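Side-chain contact in beta-galactosidase/beta-glucuronidase (Faecalibacterium prausnitzii L2-6, PDB 6MVF), which binds flavin mononucleotide and probably hydrolyses beta-glucuronides as a family 2 glycoside hydrolase of the human gut microbiome: residues A[546-550]-A[551-555]. Numbering follows the deposited sequence.
Sequences GGVKG and RNNKG
The chain turns a corner at G550, in a positive-phi conformation that suits glycine, so that V548 and R551 come close across the corner. A water spans it, donating to V548 O at 2.6 Å and accepting from R551 N at 3.1 Å. V548 carries the side-chain contact through one branch: CG1, anti to the backbone N (chi1 175°), lies 3.9 Å from R551 CG and 3.7 Å from N553 ND2, so the valine packs against both an aliphatic stem and an amide nitrogen. Strand 548-549 pairs with 543-545 and strand 551-552 with 538-540, so the corner passes from one two-stranded antiparallel ladder to another within the family 2 TIM-barrel region. The R551 chain, bent at chi2 (-71°), runs alongside the G550 carbonyl, CD 3.3 Å from G550 O; its NE bonds to M60 O and its NH2 forms a salt bridge to E265 of the second subunit. With an alanine in place of R551, M60 O and the E265 carboxylate would probably lose their partner, and V548 CG1 the methylene it packs on. Further on, N552 OD1 accepts from K554 N at 3.1 Å, an Asx turn with the donor tilted 25° from the carbonyl plane, while N552 ND2 bonds to D152.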
# COMPACT_ATOMS: atom_id res chain seq x y z
N GLY A 546 26.89 -23.57 -28.74
CA GLY A 546 27.58 -23.05 -27.59
C GLY A 546 27.36 -23.84 -26.31
O GLY A 546 27.63 -23.32 -25.22
N GLY A 547 26.90 -25.09 -26.41
CA GLY A 547 26.65 -25.90 -25.23
C GLY A 547 25.35 -25.59 -24.53
O GLY A 547 25.18 -25.96 -23.37
N VAL A 548 24.43 -24.90 -25.19
CA VAL A 548 23.13 -24.54 -24.63
C VAL A 548 22.09 -24.81 -25.70
O VAL A 548 22.32 -24.51 -26.87
CB VAL A 548 23.08 -23.05 -24.21
CG1 VAL A 548 21.68 -22.67 -23.75
CG2 VAL A 548 24.12 -22.76 -23.12
N LYS A 549 20.96 -25.38 -25.29
CA LYS A 549 19.84 -25.62 -26.19
C LYS A 549 18.69 -24.68 -25.84
O LYS A 549 18.49 -24.33 -24.68
CB LYS A 549 19.37 -27.07 -26.10
CG LYS A 549 20.38 -28.08 -26.55
CD LYS A 549 20.21 -29.37 -25.79
CE LYS A 549 20.55 -30.55 -26.66
NZ LYS A 549 19.66 -30.54 -27.84
N GLY A 550 17.93 -24.29 -26.87
CA GLY A 550 16.68 -23.57 -26.70
C GLY A 550 16.75 -22.06 -26.65
O GLY A 550 15.73 -21.42 -26.36
N ARG A 551 17.90 -21.45 -26.95
CA ARG A 551 18.10 -20.06 -26.59
C ARG A 551 18.85 -19.30 -27.68
O ARG A 551 19.76 -19.83 -28.31
CB ARG A 551 18.90 -19.92 -25.28
CG ARG A 551 18.34 -20.70 -24.11
CD ARG A 551 17.06 -20.11 -23.62
NE ARG A 551 16.46 -20.96 -22.59
CZ ARG A 551 16.88 -21.05 -21.33
NH1 ARG A 551 17.90 -20.32 -20.90
NH2 ARG A 551 16.26 -21.88 -20.50
N ASN A 552 18.47 -18.04 -27.85
CA ASN A 552 19.37 -17.04 -28.39
C ASN A 552 20.06 -16.35 -27.20
O ASN A 552 19.38 -15.80 -26.32
CB ASN A 552 18.62 -16.05 -29.26
CG ASN A 552 19.54 -15.10 -30.00
OD1 ASN A 552 20.25 -14.32 -29.39
ND2 ASN A 552 19.50 -15.14 -31.34
N ASN A 553 21.38 -16.42 -27.15
CA ASN A 553 22.15 -15.90 -26.03
C ASN A 553 22.97 -14.67 -26.42
O ASN A 553 24.09 -14.46 -25.93
CB ASN A 553 23.04 -16.98 -25.42
CG ASN A 553 22.25 -18.00 -24.60
OD1 ASN A 553 21.51 -17.65 -23.66
ND2 ASN A 553 22.40 -19.27 -24.94
N LYS A 554 22.41 -13.83 -27.29
CA LYS A 554 23.02 -12.57 -27.68
C LYS A 554 22.63 -11.43 -26.75
O LYS A 554 22.83 -10.26 -27.10
CB LYS A 554 22.67 -12.22 -29.13
CG LYS A 554 23.05 -13.29 -30.14
CD LYS A 554 23.20 -12.73 -31.56
CE LYS A 554 23.48 -13.86 -32.58
NZ LYS A 554 22.28 -14.74 -32.80
N GLY A 555 22.10 -11.75 -25.56
CA GLY A 555 21.63 -10.73 -24.65
C GLY A 555 22.76 -9.97 -23.97
O GLY A 555 23.86 -10.47 -23.78
O HOH W 1 20.69 -22.62 -27.52